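Local coordinates for erythrocyte membrane protein 1 (Plasmodium falciparum, PDB 6S8T) that probably binds the host receptor ICAM-1 through this DBLbeta domain, one piece of a larger adhesion protein of the infected erythrocyte surface, at residues N87-I92 / H117-N122; M151-I156 / Q265-N270; V182-A187 / W297-A302. All coordinates share one frame; numbering follows the deposited sequence.

Contact 1 of 3, residues N87-I92 / H117-N122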
loop_
_atom_site.group_PDB
_atom_site.type_symbol
_atom_site.label_atom_id
_atom_site.label_comp_id
_atom_site.label_asym_id
_atom_site.label_seq_id
_atom_site.Cartn_x
_atom_site.Cartn_y
_atom_site.Cartn_z
ATOM N N ASN A 87 10.566 -15.295 5.274
ATOM C CA ASN A 87 9.667 -14.856 6.340
ATOM C C ASN A 87 10.033 -13.451 6.823
ATOM O O ASN A 87 10.351 -13.223 7.992
ATOM C CB ASN A 87 9.657 -15.858 7.498
ATOM C CG ASN A 87 9.058 -17.190 7.104
ATOM O OD1 ASN A 87 7.841 -17.370 7.145
ATOM N ND2 ASN A 87 9.910 -18.135 6.714
ATOM N N GLU A 88 9.980 -12.504 5.889
ATOM C CA GLU A 88 10.260 -11.107 6.183
ATOM C C GLU A 88 9.048 -10.205 6.027
ATOM O O GLU A 88 9.147 -9.014 6.341
ATOM C CB GLU A 88 11.383 -10.583 5.278
ATOM C CG GLU A 88 12.718 -11.255 5.486
ATOM C CD GLU A 88 13.768 -10.748 4.523
ATOM O OE1 GLU A 88 13.388 -10.149 3.494
ATOM O OE2 GLU A 88 14.972 -10.941 4.797
ATOM N N ARG A 89 7.904 -10.740 5.587
ATOM C CA ARG A 89 6.819 -9.893 5.093
ATOM C C ARG A 89 6.282 -8.959 6.171
ATOM O O ARG A 89 6.004 -7.785 5.899
ATOM C CB ARG A 89 5.689 -10.754 4.528
ATOM C CG ARG A 89 4.602 -9.945 3.832
ATOM C CD ARG A 89 3.545 -10.827 3.184
ATOM N NE ARG A 89 2.617 -10.035 2.380
ATOM C CZ ARG A 89 1.535 -10.514 1.774
ATOM N NH1 ARG A 89 0.758 -9.701 1.069
ATOM N NH2 ARG A 89 1.221 -11.799 1.874
ATOM N N PHE A 90 6.122 -9.453 7.397
ATOM C CA PHE A 90 5.583 -8.626 8.470
ATOM C C PHE A 90 6.491 -8.644 9.691
ATOM O O PHE A 90 6.022 -8.522 10.826
ATOM C CB PHE A 90 4.163 -9.064 8.836
ATOM C CG PHE A 90 3.152 -8.807 7.749
ATOM C CD1 PHE A 90 2.729 -7.514 7.471
ATOM C CD2 PHE A 90 2.625 -9.854 7.008
ATOM C CE1 PHE A 90 1.801 -7.270 6.472
ATOM C CE2 PHE A 90 1.696 -9.618 6.011
ATOM C CZ PHE A 90 1.284 -8.323 5.742
ATOM N N LYS A 91 7.796 -8.781 9.474
ATOM C CA LYS A 91 8.769 -8.727 10.555
ATOM C C LYS A 91 9.183 -7.281 10.803
ATOM O O LYS A 91 9.481 -6.541 9.859
ATOM C CB LYS A 91 9.992 -9.582 10.225
ATOM C CG LYS A 91 10.991 -9.681 11.362
ATOM C CD LYS A 91 12.155 -10.595 11.007
ATOM C CE LYS A 91 13.175 -10.643 12.133
ATOM N NZ LYS A 91 14.335 -11.505 11.794
ATOM N N ILE A 92 9.190 -6.884 12.076
ATOM C CA ILE A 92 9.594 -5.534 12.454
ATOM C C ILE A 92 11.074 -5.342 12.146
ATOM O O ILE A 92 11.915 -6.169 12.520
ATOM C CB ILE A 92 9.295 -5.286 13.942
ATOM C CG1 ILE A 92 7.786 -5.195 14.183
ATOM C CG2 ILE A 92 9.992 -4.028 14.435
ATOM C CD1 ILE A 92 7.414 -5.003 15.639
ATOM N N HIS A 117 5.890 -9.255 -1.300
ATOM C CA HIS A 117 5.566 -10.669 -1.139
ATOM C C HIS A 117 4.071 -10.941 -1.276
ATOM O O HIS A 117 3.547 -11.879 -0.666
ATOM C CB HIS A 117 6.088 -11.180 0.203
ATOM C CG HIS A 117 7.545 -10.912 0.419
ATOM N ND1 HIS A 117 8.528 -11.465 -0.372
ATOM C CD2 HIS A 117 8.183 -10.139 1.328
ATOM C CE1 HIS A 117 9.711 -11.051 0.047
ATOM N NE2 HIS A 117 9.530 -10.248 1.079
ATOM N N MET A 118 3.380 -10.138 -2.079
ATOM C CA MET A 118 1.954 -10.313 -2.310
ATOM C C MET A 118 1.688 -11.602 -3.087
ATOM O O MET A 118 2.476 -12.010 -3.944
ATOM C CB MET A 118 1.412 -9.099 -3.069
ATOM C CG MET A 118 -0.084 -8.887 -2.996
ATOM S SD MET A 118 -0.525 -7.226 -3.555
ATOM C CE MET A 118 -2.285 -7.421 -3.817
ATOM N N CYS A 119 0.558 -12.249 -2.780
ATOM C CA CYS A 119 0.218 -13.552 -3.364
ATOM C C CYS A 119 -0.513 -13.358 -4.693
ATOM O O CYS A 119 -1.738 -13.446 -4.787
ATOM C CB CYS A 119 -0.624 -14.378 -2.396
ATOM S SG CYS A 119 0.184 -14.869 -0.851
ATOM N N THR A 120 0.266 -13.118 -5.749
ATOM C CA THR A 120 -0.274 -12.923 -7.091
ATOM C C THR A 120 0.324 -13.907 -8.093
ATOM O O THR A 120 0.350 -13.639 -9.295
ATOM C CB THR A 120 -0.046 -11.490 -7.561
ATOM O OG1 THR A 120 1.356 -11.196 -7.524
ATOM C CG2 THR A 120 -0.787 -10.513 -6.666
ATOM N N SER A 121 0.788 -15.062 -7.608
ATOM C CA SER A 121 1.496 -16.003 -8.468
ATOM C C SER A 121 0.578 -16.618 -9.520
ATOM O O SER A 121 1.026 -16.903 -10.637
ATOM C CB SER A 121 2.148 -17.095 -7.618
ATOM O OG SER A 121 2.900 -17.986 -8.419
ATOM N N ASN A 122 -0.697 -16.837 -9.189
ATOM C CA ASN A 122 -1.632 -17.340 -10.189
ATOM C C ASN A 122 -1.807 -16.339 -11.323
ATOM O O ASN A 122 -1.909 -16.726 -12.494
ATOM C CB ASN A 122 -2.982 -17.665 -9.542
ATOM C CG ASN A 122 -3.651 -16.444 -8.933
ATOM O OD1 ASN A 122 -3.002 -15.635 -8.273
ATOM N ND2 ASN A 122 -4.956 -16.308 -9.153
HETATM O O HOH W 1 11.260 -8.382 2.404
HETATM O O HOH W 2 3.312 -13.748 1.561
#
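The guanidinium of R89 lies flat against the backbone of H117: the carbonyl O of H117 stands over the centre of one face, 3.4 Å from R89 CZ, and M118 CA meets the same face near R89 NH1. C119 SG approaches the group obliquely. The H117 imidazole is turned 71° from the guanidinium plane; a water sits in the plane of the ring at its edge, 2.9 Å from H117 NE2, and donates to E88 OE1, so it bridges the two segments. R89 reaches this place because CG is anti to its backbone N (chi1 -173°) and the chain stays extended to NE, running past H117 in the opposite direction with R89 CD 3.9 Å from H117 CB. R89 NH2 is also close to H117 O, but its N-H points too poorly at it for a direct hydrogen bond. A second water fills that role, donating to H117 O at 2.9 Å and accepting a weak bond from R89 NH2. The strongest partner of R89 is D152 on helix 137-163, which forms a salt bridge with NH1 and also accepts from C119 N. C119 itself is disulfide-bonded to C80. Direct packing, two bridging waters and the shared acceptor D152 thus join the 87-92 loop to the turn ahead of helix 121-124; the H117 carbonyl O over the guanidinium face probably adds favourable electrostatics.

Contact 2 of 3, residues M151-I156 / Q265-N270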
loop_
_atom_site.group_PDB
_atom_site.type_symbol
_atom_site.label_atom_id
_atom_site.label_comp_id
_atom_site.label_asym_id
_atom_site.label_seq_id
_atom_site.Cartn_x
_atom_site.Cartn_y
_atom_site.Cartn_z
ATOM N N MET A 151 -6.711 -15.581 -0.951
ATOM C CA MET A 151 -5.506 -16.220 -0.430
ATOM C C MET A 151 -4.509 -15.199 0.103
ATOM O O MET A 151 -3.781 -15.490 1.058
ATOM C CB MET A 151 -4.857 -17.090 -1.508
ATOM C CG MET A 151 -5.720 -18.259 -1.964
ATOM S SD MET A 151 -4.871 -19.396 -3.080
ATOM C CE MET A 151 -3.622 -20.080 -1.994
ATOM N N ASP A 152 -4.458 -14.001 -0.488
ATOM C CA ASP A 152 -3.538 -12.989 0.025
ATOM C C ASP A 152 -4.020 -12.445 1.366
ATOM O O ASP A 152 -3.210 -12.187 2.264
ATOM C CB ASP A 152 -3.362 -11.855 -0.990
ATOM C CG ASP A 152 -2.221 -10.912 -0.625
ATOM O OD1 ASP A 152 -1.062 -11.376 -0.518
ATOM O OD2 ASP A 152 -2.481 -9.703 -0.447
ATOM N N ALA A 153 -5.336 -12.276 1.522
ATOM C CA ALA A 153 -5.881 -11.847 2.806
ATOM C C ALA A 153 -5.644 -12.894 3.889
ATOM O O ALA A 153 -5.318 -12.551 5.031
ATOM C CB ALA A 153 -7.373 -11.550 2.670
ATOM N N ASP A 154 -5.812 -14.174 3.553
ATOM C CA ASP A 154 -5.575 -15.227 4.536
ATOM C C ASP A 154 -4.104 -15.288 4.929
ATOM O O ASP A 154 -3.778 -15.486 6.105
ATOM C CB ASP A 154 -6.053 -16.572 3.984
ATOM C CG ASP A 154 -5.899 -17.706 4.984
ATOM O OD1 ASP A 154 -6.538 -17.653 6.058
ATOM O OD2 ASP A 154 -5.140 -18.656 4.693
ATOM N N GLU A 155 -3.202 -15.096 3.963
ATOM C CA GLU A 155 -1.774 -15.127 4.260
ATOM C C GLU A 155 -1.343 -13.928 5.098
ATOM O O GLU A 155 -0.433 -14.051 5.928
ATOM C CB GLU A 155 -0.972 -15.179 2.959
ATOM C CG GLU A 155 0.478 -15.600 3.133
ATOM C CD GLU A 155 0.621 -17.074 3.464
ATOM O OE1 GLU A 155 -0.296 -17.853 3.134
ATOM O OE2 GLU A 155 1.651 -17.455 4.059
ATOM N N ILE A 156 -1.975 -12.768 4.900
ATOM C CA ILE A 156 -1.625 -11.585 5.685
ATOM C C ILE A 156 -1.960 -11.804 7.154
ATOM O O ILE A 156 -1.156 -11.500 8.044
ATOM C CB ILE A 156 -2.340 -10.338 5.127
ATOM C CG1 ILE A 156 -1.685 -9.874 3.827
ATOM C CG2 ILE A 156 -2.337 -9.214 6.151
ATOM C CD1 ILE A 156 -2.463 -8.773 3.122
ATOM N N GLN A 265 -13.419 -10.427 2.584
ATOM C CA GLN A 265 -14.225 -10.433 3.799
ATOM C C GLN A 265 -14.404 -11.833 4.375
ATOM O O GLN A 265 -14.734 -11.961 5.560
ATOM C CB GLN A 265 -15.597 -9.808 3.535
ATOM C CG GLN A 265 -15.578 -8.300 3.340
ATOM C CD GLN A 265 -16.969 -7.723 3.121
ATOM O OE1 GLN A 265 -17.820 -8.345 2.482
ATOM N NE2 GLN A 265 -17.206 -6.532 3.658
ATOM N N CYS A 266 -14.203 -12.881 3.568
ATOM C CA CYS A 266 -14.326 -14.245 4.078
ATOM C C CYS A 266 -13.340 -14.510 5.207
ATOM O O CYS A 266 -13.645 -15.267 6.136
ATOM C CB CYS A 266 -14.105 -15.256 2.953
ATOM S SG CYS A 266 -15.316 -15.210 1.619
ATOM N N GLU A 267 -12.160 -13.896 5.143
ATOM C CA GLU A 267 -11.122 -14.102 6.142
ATOM C C GLU A 267 -11.162 -13.062 7.254
ATOM O O GLU A 267 -10.847 -13.388 8.404
ATOM C CB GLU A 267 -9.746 -14.086 5.467
ATOM C CG GLU A 267 -9.630 -15.016 4.261
ATOM C CD GLU A 267 -9.734 -16.486 4.635
ATOM O OE1 GLU A 267 -9.402 -16.833 5.789
ATOM O OE2 GLU A 267 -10.152 -17.293 3.776
ATOM N N LEU A 268 -11.552 -11.822 6.939
ATOM C CA LEU A 268 -11.567 -10.765 7.947
ATOM C C LEU A 268 -12.606 -11.022 9.033
ATOM O O LEU A 268 -12.439 -10.556 10.167
ATOM C CB LEU A 268 -11.822 -9.410 7.288
ATOM C CG LEU A 268 -10.674 -8.810 6.477
ATOM C CD1 LEU A 268 -11.122 -7.538 5.771
ATOM C CD2 LEU A 268 -9.473 -8.531 7.367
ATOM N N LYS A 269 -13.677 -11.753 8.716
ATOM C CA LYS A 269 -14.726 -12.009 9.697
ATOM C C LYS A 269 -14.257 -12.867 10.865
ATOM O O LYS A 269 -14.964 -12.938 11.876
ATOM C CB LYS A 269 -15.930 -12.673 9.025
ATOM C CG LYS A 269 -16.713 -11.754 8.101
ATOM C CD LYS A 269 -17.972 -12.437 7.589
ATOM C CE LYS A 269 -18.783 -11.511 6.697
ATOM N NZ LYS A 269 -20.042 -12.159 6.241
ATOM N N ASN A 270 -13.096 -13.514 10.759
ATOM C CA ASN A 270 -12.567 -14.296 11.870
ATOM C C ASN A 270 -11.990 -13.430 12.984
ATOM O O ASN A 270 -11.754 -13.944 14.082
ATOM C CB ASN A 270 -11.500 -15.270 11.365
ATOM C CG ASN A 270 -12.086 -16.393 10.530
ATOM O OD1 ASN A 270 -13.186 -16.877 10.801
ATOM N ND2 ASN A 270 -11.355 -16.808 9.501
#
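D154 and E267 face each other between two helices of the helical Duffy-binding-like fold, 137-163 and 246-268, where the backbones come close: D154 CA and E267 CA are 5.9 Å apart. The two side chains meet at an oblique angle, and their carboxylate planes are turned 59° from each other. E267 starts toward the opposite helix and then bends at chi2 (-66°), which folds its carboxylate back alongside D154, with E267 CD 3.7 Å from D154 CB. From the other side, a chi1 of -177° swings D154 CG away from the backbone N and brings OD1 up to the glutamate. Nearer the backbone, the aliphatic part of E267 supplies the apolar packing: its CG lies 3.9 Å from D154 CB and 4.4 Å from A153 CB. The side chain of A153 also touches M264, about one turn earlier on the same helix as E267. Two like charges at such range should repel, and a proton shared between them might relieve this. K150 makes a long, weak ion pair with E267 OE2 and may offset part of the charge. Next to E267, C266 ties its helix to C61 by a disulfide. The nearest approach of the acids is between two acceptor oxygens, D154 OD1 and E267 OE1, at 3.0 Å.

Contact 3 of 3, residues V182-A187 / W297-A302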
loop_
_atom_site.group_PDB
_atom_site.type_symbol
_atom_site.label_atom_id
_atom_site.label_comp_id
_atom_site.label_asym_id
_atom_site.label_seq_id
_atom_site.Cartn_x
_atom_site.Cartn_y
_atom_site.Cartn_z
ATOM N N VAL A 182 -4.850 -5.522 5.081
ATOM C CA VAL A 182 -5.743 -6.131 4.100
ATOM C C VAL A 182 -6.358 -5.063 3.196
ATOM O O VAL A 182 -6.597 -5.308 2.008
ATOM C CB VAL A 182 -6.815 -6.977 4.817
ATOM C CG1 VAL A 182 -7.779 -7.603 3.819
ATOM C CG2 VAL A 182 -6.152 -8.071 5.665
ATOM N N ARG A 183 -6.606 -3.862 3.726
ATOM C CA ARG A 183 -7.119 -2.783 2.885
ATOM C C ARG A 183 -6.049 -2.282 1.921
ATOM O O ARG A 183 -6.352 -1.953 0.767
ATOM C CB ARG A 183 -7.651 -1.647 3.760
ATOM C CG ARG A 183 -8.877 -2.040 4.573
ATOM C CD ARG A 183 -9.189 -1.033 5.668
ATOM N NE ARG A 183 -9.418 0.306 5.132
ATOM C CZ ARG A 183 -9.781 1.350 5.868
ATOM N NH1 ARG A 183 -9.964 1.208 7.176
ATOM N NH2 ARG A 183 -9.965 2.533 5.296
ATOM N N TYR A 184 -4.791 -2.233 2.371
ATOM C CA TYR A 184 -3.689 -1.889 1.475
ATOM C C TYR A 184 -3.550 -2.906 0.347
ATOM O O TYR A 184 -3.249 -2.537 -0.795
ATOM C CB TYR A 184 -2.379 -1.795 2.261
ATOM C CG TYR A 184 -2.302 -0.652 3.251
ATOM C CD1 TYR A 184 -2.864 0.587 2.958
ATOM C CD2 TYR A 184 -1.658 -0.810 4.476
ATOM C CE1 TYR A 184 -2.788 1.636 3.858
ATOM C CE2 TYR A 184 -1.580 0.231 5.385
ATOM C CZ TYR A 184 -2.147 1.454 5.068
ATOM O OH TYR A 184 -2.074 2.497 5.963
ATOM N N SER A 185 -3.750 -4.194 0.647
ATOM C CA SER A 185 -3.635 -5.223 -0.384
ATOM C C SER A 185 -4.781 -5.138 -1.382
ATOM O O SER A 185 -4.586 -5.361 -2.583
ATOM C CB SER A 185 -3.594 -6.610 0.257
ATOM O OG SER A 185 -3.819 -7.622 -0.712
ATOM N N PHE A 186 -5.989 -4.832 -0.903
ATOM C CA PHE A 186 -7.117 -4.614 -1.805
ATOM C C PHE A 186 -6.849 -3.436 -2.738
ATOM O O PHE A 186 -7.200 -3.478 -3.923
ATOM C CB PHE A 186 -8.395 -4.385 -0.990
ATOM C CG PHE A 186 -9.544 -3.805 -1.778
ATOM C CD1 PHE A 186 -10.294 -4.598 -2.634
ATOM C CD2 PHE A 186 -9.893 -2.469 -1.636
ATOM C CE1 PHE A 186 -11.361 -4.064 -3.350
ATOM C CE2 PHE A 186 -10.958 -1.928 -2.348
ATOM C CZ PHE A 186 -11.692 -2.729 -3.205
ATOM N N ALA A 187 -6.206 -2.385 -2.226
ATOM C CA ALA A 187 -5.933 -1.218 -3.059
ATOM C C ALA A 187 -4.807 -1.496 -4.049
ATOM O O ALA A 187 -4.875 -1.068 -5.207
ATOM C CB ALA A 187 -5.598 -0.015 -2.182
ATOM N N TRP A 297 1.636 4.040 0.320
ATOM C CA TRP A 297 2.899 3.439 0.738
ATOM C C TRP A 297 3.653 4.326 1.724
ATOM O O TRP A 297 4.326 3.812 2.625
ATOM C CB TRP A 297 3.761 3.135 -0.489
ATOM C CG TRP A 297 3.237 2.003 -1.337
ATOM C CD1 TRP A 297 2.109 1.259 -1.114
ATOM C CD2 TRP A 297 3.832 1.481 -2.530
ATOM N NE1 TRP A 297 1.968 0.310 -2.100
ATOM C CE2 TRP A 297 3.012 0.427 -2.981
ATOM C CE3 TRP A 297 4.976 1.809 -3.265
ATOM C CZ2 TRP A 297 3.302 -0.304 -4.130
ATOM C CZ3 TRP A 297 5.263 1.084 -4.407
ATOM C CH2 TRP A 297 4.431 0.038 -4.828
ATOM N N MET A 298 3.551 5.654 1.575
ATOM C CA MET A 298 4.189 6.564 2.525
ATOM C C MET A 298 3.582 6.428 3.917
ATOM O O MET A 298 4.313 6.381 4.915
ATOM C CB MET A 298 4.076 8.011 2.026
ATOM C CG MET A 298 4.607 9.066 2.997
ATOM S SD MET A 298 4.428 10.778 2.425
ATOM C CE MET A 298 2.687 11.078 2.722
ATOM N N VAL A 299 2.248 6.382 4.008
ATOM C CA VAL A 299 1.596 6.170 5.298
ATOM C C VAL A 299 2.004 4.822 5.888
ATOM O O VAL A 299 2.227 4.698 7.097
ATOM C CB VAL A 299 0.065 6.282 5.156
ATOM C CG1 VAL A 299 -0.627 5.953 6.478
ATOM C CG2 VAL A 299 -0.338 7.669 4.666
ATOM N N GLU A 300 2.112 3.793 5.042
ATOM C CA GLU A 300 2.554 2.482 5.514
ATOM C C GLU A 300 4.027 2.501 5.906
ATOM O O GLU A 300 4.430 1.786 6.829
ATOM C CB GLU A 300 2.283 1.420 4.440
ATOM C CG GLU A 300 2.523 -0.040 4.866
ATOM C CD GLU A 300 2.046 -1.044 3.817
ATOM O OE1 GLU A 300 1.594 -0.609 2.737
ATOM O OE2 GLU A 300 2.109 -2.271 4.070
ATOM N N TRP A 301 4.841 3.318 5.227
ATOM C CA TRP A 301 6.244 3.470 5.609
ATOM C C TRP A 301 6.371 4.075 7.001
ATOM O O TRP A 301 7.234 3.669 7.787
ATOM C CB TRP A 301 6.979 4.338 4.580
ATOM C CG TRP A 301 8.472 4.498 4.822
ATOM C CD1 TRP A 301 9.481 3.831 4.184
ATOM C CD2 TRP A 301 9.112 5.393 5.748
ATOM N NE1 TRP A 301 10.703 4.244 4.661
ATOM C CE2 TRP A 301 10.506 5.201 5.621
ATOM C CE3 TRP A 301 8.644 6.332 6.675
ATOM C CZ2 TRP A 301 11.434 5.914 6.385
ATOM C CZ3 TRP A 301 9.566 7.034 7.437
ATOM C CH2 TRP A 301 10.946 6.822 7.284
ATOM N N ALA A 302 5.526 5.057 7.321
ATOM C CA ALA A 302 5.618 5.708 8.623
ATOM C C ALA A 302 5.191 4.769 9.746
ATOM O O ALA A 302 5.756 4.816 10.845
ATOM C CB ALA A 302 4.773 6.982 8.638
#
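Helices 172-194 and 293-319 of the Duffy-binding-like helical core face each other here, about 3 Å from the centre of the chain to the centre of the contact. Within these segments the nearest CA atoms, of Y184 and W297, are 8.5 Å apart, so the touching is done by side chains. Y184 points toward helix 293-319, its CG anti to the carbonyl carbon (chi1 -67°), and runs past E300 in the opposite direction. The E300 carboxylate is nearly parallel to the tyrosine ring, the planes 19° apart; E300 OE1 comes in obliquely, 3.7 Å from Y184 CD2, while E300 CG lies 4.1 Å from Y184 CE2. At the far end of the ring the hydroxyl reaches V299, with Y184 OH 3.8 Å from V299 CG1, and these two side chains cross at about a right angle. The extended E300 chain carries its acid to R114 of helix 113-116, which forms a salt bridge with OE2 and also packs on Y184. The buried carboxylate thus has its charge balanced by an arginine that touches both partners, while V299 meets Y420 of helix 417-424 as well. Through Y184, laid against E300 and V299, helices 172-194 and 293-319 are joined in the core of the alpha-helical Duffy-binding-like fold.

In the fold
D152, on helix 137-163, links contacts 1 and 2: its OD1, the acceptor in contact 1, is 2.9 Å from both C119 N and R89 NH1. Its OD2 also lies 2.5 Å from S185 OG in one of two S185 conformers, a short distance that leaves this link to contact 3 uncertain. Packing adds to this: M118 CE lies 3.3 Å from S185 O between contacts 1 and 3, and, away from D152, L268 CD2 lies 3.8 Å from V182 CG2 between contacts 2 and 3. The centres are about 14 Å (contacts 1 and 2), 13 Å (1 and 3) and 16 Å (2 and 3) apart. Contact 1 closes before the others open, whereas the pairings 137-163/246-268 and 172-194/293-319 cross along the chain.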